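PDB 2G5X: ribosome-inactivating protein from Lychnis chalcedonica, which is a plant protein of the ribosome-inactivating family, a single chain that pairs a mixed beta sheet with a largely helical remainder. Local coordinates for residues A[87-92]-A[114-119]; A[121-126]-A[160-165]. All blocks are in the same frame, centred on the assembly; numbering follows the deposited sequence.

Interaction 1: A[87-92]-A[114-119]; sequences FFSDEY and PCASTY
The ring of Phe88 has one face against the backbone of residues 116-117, where Ser117 CA sits 4.0 Å from the ring centroid, 25° off the normal and displaced toward the rim, a CH-pi contact. Ala116 O lies over the same face, and Cys115 O comes near the ring plane at the edge. Cys115 SG approaches obliquely, 3.8 Å from Phe88 CE2, as a sulfur-aromatic contact. Chi1 of -77° puts CG of Phe88 anti to the carbonyl carbon, beside the backbone N, and the ring beyond it also touches Leu70, Leu113 and Ala161.

Next to this buried ring the two loops are pinned by polar groups. Ser89 N donates to Cys115 O in a nearly straight bond of 2.9 Å (170° at the hydrogen). Asp90 grips Ser117 with both carboxylate oxygens: Ser117 N reaches OD1 of Asp90 from above the carboxylate plane at 2.9 Å, and Ser117 OG meets Asp90 OD2 on the syn side at 2.8 Å, which fixes the rotation of the carboxylate. Ser117 OG is further bonded to Tyr69 OH, while Glu91 OE1 forms a salt bridge with Arg64.

The arrangement is loop-to-loop packing in the ribosome-inactivating protein fold: the turn leaving strand 83-87 is clasped to the segment leading into helix 119-126, with Thr118 at its N-cap.

Interaction 2: A[121-126]-A[160-165]; sequences DLQNKA and FALISI
Leu122 and Leu162 bring together two helices whose local axes approach to 10.0 Å, with an angle of 131° between their N-to-C directions, so the segments run obliquely antiparallel, and the CA atoms of these two leucines are 6.9 Å apart. Their side chains slide past each other in opposite directions, and Leu162 CD2 lies 3.7 Å from Leu122 CB. The other branch, Leu162 CD1, rests on the backbone of the facing helix, 3.7 Å from Leu122 O, and also reaches Ala126 CB at 3.9 Å.

The methyls of Leu122 reach two other residues of helix 154-173. CD1 of Leu122 meets CD1 of Ile165 tip to tip at 3.6 Å; with Ile165 CD1 anti to CA (chi2 169°), the CG1 branch is extended toward Leu122. CD2 of Leu122 comes to 4.0 Å from Ala161 CB. All five of these residues are buried, and the contact between the segments is apolar.

Polar groups lie to the side: Lys125 NZ forms a salt bridge with Asp121, donating to the syn lone pair of OD1 within the same helix. Gln123 NE2 bonds back to Tyr119 O within its own helix, while its OE1 accepts from Arg130 N in the following loop. On helix 154-173, Phe160 and Ser164 pack against strand 58-64 and helix 137-145.

This is apolar helix-helix packing, in which the short helix 119-126 lies on the long helix 154-173 of the ribosome-inactivating protein fold.

From the N terminus, the chain passes through strands 45-51, 58-64 and 69-76 before strand 83-87 leads into the first segment. Interaction 1 then closes the loop from 92 to 114, which holds helices 92-95 and 99-102 and the edge strand 108-109. Two residues later interaction 2 opens, closing a second loop that includes helix 137-145. The contacts are therefore in series, neither enclosing nor crossing the other, with centres about 10 Å apart. They meet directly: Asp121 OD2 lies 2.8 Å from Ala116 N, a probable hydrogen bond, and Leu122 packs on Ala116 O. Together they tie the loop leaving strand 83-87, through the approach to helix 119-126, to helix 154-173.

Interaction 1: A[87-92]-A[114-119]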
loop_
_atom_site.group_PDB
_atom_site.type_symbol
_atom_site.label_atom_id
_atom_site.label_comp_id
_atom_site.label_asym_id
_atom_site.label_seq_id
_atom_site.Cartn_x
_atom_site.Cartn_y
_atom_site.Cartn_z
ATOM N N PHE A 87 4.290 13.890 -3.887
ATOM C CA PHE A 87 3.848 12.979 -4.945
ATOM C C PHE A 87 5.018 12.371 -5.711
ATOM O O PHE A 87 6.050 13.019 -5.892
ATOM C CB PHE A 87 2.949 13.705 -5.947
ATOM C CG PHE A 87 1.625 14.115 -5.385
ATOM C CD1 PHE A 87 1.362 15.449 -5.084
ATOM C CD2 PHE A 87 0.644 13.161 -5.138
ATOM C CE1 PHE A 87 0.132 15.827 -4.541
ATOM C CE2 PHE A 87 -0.586 13.527 -4.597
ATOM C CZ PHE A 87 -0.843 14.863 -4.297
ATOM N N PHE A 88 4.857 11.127 -6.157
ATOM C CA PHE A 88 5.904 10.476 -6.936
ATOM C C PHE A 88 6.107 11.321 -8.195
ATOM O O PHE A 88 5.185 11.999 -8.650
ATOM C CB PHE A 88 5.499 9.038 -7.296
ATOM C CG PHE A 88 5.628 8.067 -6.152
ATOM C CD1 PHE A 88 4.541 7.300 -5.739
ATOM C CD2 PHE A 88 6.842 7.920 -5.483
ATOM C CE1 PHE A 88 4.660 6.401 -4.677
ATOM C CE2 PHE A 88 6.972 7.026 -4.420
ATOM C CZ PHE A 88 5.879 6.265 -4.016
ATOM N N SER A 89 7.315 11.281 -8.748
ATOM C CA SER A 89 7.642 12.080 -9.923
ATOM C C SER A 89 6.727 11.891 -11.127
ATOM O O SER A 89 6.534 12.827 -11.901
ATOM C CB SER A 89 9.091 11.824 -10.343
ATOM O OG SER A 89 9.268 10.489 -10.781
ATOM N N ASP A 90 6.169 10.692 -11.289
ATOM C CA ASP A 90 5.295 10.412 -12.427
ATOM C C ASP A 90 3.816 10.665 -12.150
ATOM O O ASP A 90 2.975 10.474 -13.025
ATOM C CB ASP A 90 5.511 8.970 -12.918
ATOM C CG ASP A 90 5.210 7.929 -11.854
ATOM O OD1 ASP A 90 5.312 8.246 -10.652
ATOM O OD2 ASP A 90 4.889 6.781 -12.227
ATOM N N GLU A 91 3.506 11.104 -10.933
ATOM C CA GLU A 91 2.132 11.410 -10.550
ATOM C C GLU A 91 2.005 12.899 -10.216
ATOM O O GLU A 91 0.897 13.433 -10.140
ATOM C CB GLU A 91 1.720 10.589 -9.322
ATOM C CG GLU A 91 1.495 9.098 -9.568
ATOM C CD GLU A 91 0.206 8.797 -10.321
ATOM O OE1 GLU A 91 -0.624 9.715 -10.498
ATOM O OE2 GLU A 91 0.018 7.628 -10.730
ATOM N N TYR A 92 3.145 13.565 -10.035
ATOM C CA TYR A 92 3.176 14.985 -9.670
ATOM C C TYR A 92 2.443 15.937 -10.618
ATOM O O TYR A 92 1.644 16.761 -10.173
ATOM C CB TYR A 92 4.630 15.456 -9.510
ATOM C CG TYR A 92 4.772 16.878 -9.005
ATOM C CD1 TYR A 92 4.690 17.171 -7.643
ATOM C CD2 TYR A 92 4.978 17.934 -9.893
ATOM C CE1 TYR A 92 4.814 18.488 -7.178
ATOM C CE2 TYR A 92 5.098 19.248 -9.443
ATOM C CZ TYR A 92 5.016 19.518 -8.087
ATOM O OH TYR A 92 5.131 20.819 -7.646
ATOM N N PRO A 114 11.924 12.199 -5.242
ATOM C CA PRO A 114 13.076 11.760 -6.036
ATOM C C PRO A 114 12.949 10.394 -6.713
ATOM O O PRO A 114 13.958 9.759 -7.020
ATOM C CB PRO A 114 14.223 11.808 -5.027
ATOM C CG PRO A 114 13.548 11.441 -3.745
ATOM C CD PRO A 114 12.266 12.256 -3.808
ATOM N N CYS A 115 11.720 9.936 -6.941
ATOM C CA CYS A 115 11.504 8.658 -7.617
ATOM C C CYS A 115 10.074 8.531 -8.142
ATOM O O CYS A 115 9.198 9.316 -7.773
ATOM C CB CYS A 115 11.834 7.483 -6.686
ATOM S SG CYS A 115 10.622 7.123 -5.395
ATOM N N ALA A 116 9.853 7.550 -9.017
ATOM C CA ALA A 116 8.533 7.309 -9.602
ATOM C C ALA A 116 7.751 6.240 -8.835
ATOM O O ALA A 116 8.299 5.555 -7.971
ATOM C CB ALA A 116 8.677 6.906 -11.065
ATOM N N SER A 117 6.473 6.094 -9.181
ATOM C CA SER A 117 5.570 5.147 -8.524
ATOM C C SER A 117 5.595 3.701 -9.020
ATOM O O SER A 117 5.026 2.815 -8.380
ATOM C CB SER A 117 4.137 5.654 -8.655
ATOM O OG SER A 117 3.707 5.541 -10.003
ATOM N N THR A 118 6.227 3.465 -10.161
ATOM C CA THR A 118 6.274 2.126 -10.744
ATOM C C THR A 118 7.147 1.136 -9.988
ATOM O O THR A 118 8.104 1.518 -9.310
ATOM C CB THR A 118 6.797 2.178 -12.183
ATOM O OG1 THR A 118 8.070 2.835 -12.195
ATOM C CG2 THR A 118 5.824 2.935 -13.085
ATOM N N TYR A 119 6.813 -0.145 -10.111
ATOM C CA TYR A 119 7.604 -1.178 -9.458
ATOM C C TYR A 119 9.013 -1.142 -10.033
ATOM O O TYR A 119 9.992 -1.314 -9.310
ATOM C CB TYR A 119 6.988 -2.565 -9.680
ATOM C CG TYR A 119 6.092 -3.033 -8.552
ATOM C CD1 TYR A 119 6.540 -3.020 -7.229
ATOM C CD2 TYR A 119 4.805 -3.507 -8.807
ATOM C CE1 TYR A 119 5.729 -3.468 -6.187
ATOM C CE2 TYR A 119 3.986 -3.955 -7.773
ATOM C CZ TYR A 119 4.454 -3.932 -6.468
ATOM O OH TYR A 119 3.644 -4.371 -5.442
HETATM O O HOH W 1 1.274 5.922 -12.082
#

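Interaction 2: A[121-126]-A[160-165]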
loop_
_atom_site.group_PDB
_atom_site.type_symbol
_atom_site.label_atom_id
_atom_site.label_comp_id
_atom_site.label_asym_id
_atom_site.label_seq_id
_atom_site.Cartn_x
_atom_site.Cartn_y
_atom_site.Cartn_z
ATOM N N ASP A 121 10.840 1.470 -11.314
ATOM C CA ASP A 121 11.676 2.546 -10.786
ATOM C C ASP A 121 11.902 2.428 -9.281
ATOM O O ASP A 121 12.985 2.753 -8.791
ATOM C CB ASP A 121 11.084 3.926 -11.106
ATOM C CG ASP A 121 12.100 5.047 -10.930
ATOM O OD1 ASP A 121 13.196 4.952 -11.522
ATOM O OD2 ASP A 121 11.816 6.021 -10.204
ATOM N N LEU A 122 10.888 1.972 -8.549
ATOM C CA LEU A 122 11.031 1.818 -7.106
ATOM C C LEU A 122 12.174 0.861 -6.779
ATOM O O LEU A 122 12.986 1.136 -5.895
ATOM C CB LEU A 122 9.728 1.309 -6.481
ATOM C CG LEU A 122 8.589 2.329 -6.381
ATOM C CD1 LEU A 122 7.334 1.639 -5.861
ATOM C CD2 LEU A 122 8.990 3.475 -5.448
ATOM N N GLN A 123 12.240 -0.258 -7.495
ATOM C CA GLN A 123 13.301 -1.233 -7.262
ATOM C C GLN A 123 14.661 -0.679 -7.695
ATOM O O GLN A 123 15.676 -0.947 -7.049
ATOM C CB GLN A 123 12.992 -2.545 -7.996
ATOM C CG GLN A 123 11.731 -3.245 -7.487
ATOM C CD GLN A 123 11.322 -4.444 -8.329
ATOM O OE1 GLN A 123 11.670 -5.589 -8.026
ATOM N NE2 GLN A 123 10.581 -4.183 -9.399
ATOM N N ASN A 124 14.684 0.099 -8.777
ATOM C CA ASN A 124 15.936 0.683 -9.248
ATOM C C ASN A 124 16.494 1.682 -8.232
ATOM O O ASN A 124 17.697 1.708 -7.972
ATOM C CB ASN A 124 15.743 1.380 -10.603
ATOM C CG ASN A 124 15.559 0.395 -11.749
ATOM O OD1 ASN A 124 16.149 -0.683 -11.755
ATOM N ND2 ASN A 124 14.755 0.777 -12.736
ATOM N N LYS A 125 15.618 2.497 -7.651
ATOM C CA LYS A 125 16.043 3.488 -6.662
ATOM C C LYS A 125 16.430 2.851 -5.329
ATOM O O LYS A 125 17.402 3.265 -4.694
ATOM C CB LYS A 125 14.931 4.519 -6.422
ATOM C CG LYS A 125 15.083 5.812 -7.215
ATOM C CD LYS A 125 15.172 5.554 -8.701
ATOM C CE LYS A 125 15.359 6.853 -9.468
ATOM N NZ LYS A 125 15.480 6.600 -10.924
ATOM N N ALA A 126 15.661 1.853 -4.904
ATOM C CA ALA A 126 15.919 1.169 -3.640
ATOM C C ALA A 126 17.143 0.267 -3.720
ATOM O O ALA A 126 17.796 -0.003 -2.708
ATOM C CB ALA A 126 14.700 0.349 -3.238
ATOM N N PHE A 160 10.941 2.708 1.568
ATOM C CA PHE A 160 9.763 2.911 2.405
ATOM C C PHE A 160 8.497 2.589 1.608
ATOM O O PHE A 160 7.582 1.935 2.108
ATOM C CB PHE A 160 9.714 4.366 2.896
ATOM C CG PHE A 160 8.406 4.748 3.534
ATOM C CD1 PHE A 160 8.006 4.169 4.731
ATOM C CD2 PHE A 160 7.564 5.672 2.922
ATOM C CE1 PHE A 160 6.782 4.502 5.312
ATOM C CE2 PHE A 160 6.335 6.011 3.496
ATOM C CZ PHE A 160 5.946 5.423 4.693
ATOM N N ALA A 161 8.451 3.049 0.363
ATOM C CA ALA A 161 7.293 2.813 -0.499
ATOM C C ALA A 161 7.075 1.331 -0.818
ATOM O O ALA A 161 5.954 0.836 -0.757
ATOM C CB ALA A 161 7.443 3.604 -1.795
ATOM N N LEU A 162 8.147 0.624 -1.162
ATOM C CA LEU A 162 8.034 -0.794 -1.493
ATOM C C LEU A 162 7.568 -1.639 -0.314
ATOM O O LEU A 162 6.748 -2.541 -0.480
ATOM C CB LEU A 162 9.371 -1.320 -2.020
ATOM C CG LEU A 162 9.712 -0.918 -3.455
ATOM C CD1 LEU A 162 11.154 -1.288 -3.765
ATOM C CD2 LEU A 162 8.757 -1.610 -4.421
ATOM N N ILE A 163 8.083 -1.350 0.878
ATOM C CA ILE A 163 7.678 -2.105 2.056
ATOM C C ILE A 163 6.202 -1.832 2.338
ATOM O O ILE A 163 5.439 -2.748 2.661
ATOM C CB ILE A 163 8.522 -1.725 3.293
ATOM C CG1 ILE A 163 9.989 -2.108 3.063
ATOM C CG2 ILE A 163 7.987 -2.445 4.525
ATOM C CD1 ILE A 163 10.938 -1.616 4.161
ATOM N N SER A 164 5.800 -0.570 2.202
ATOM C CA SER A 164 4.411 -0.183 2.434
ATOM C C SER A 164 3.476 -0.845 1.420
ATOM O O SER A 164 2.387 -1.293 1.773
ATOM C CB SER A 164 4.265 1.340 2.351
ATOM O OG SER A 164 4.936 1.978 3.428
ATOM N N ILE A 165 3.898 -0.905 0.161
ATOM C CA ILE A 165 3.077 -1.525 -0.874
ATOM C C ILE A 165 2.830 -3.003 -0.556
ATOM O O ILE A 165 1.700 -3.487 -0.633
ATOM C CB ILE A 165 3.748 -1.379 -2.263
ATOM C CG1 ILE A 165 3.700 0.092 -2.694
ATOM C CG2 ILE A 165 3.054 -2.266 -3.290
ATOM C CD1 ILE A 165 4.554 0.409 -3.910
#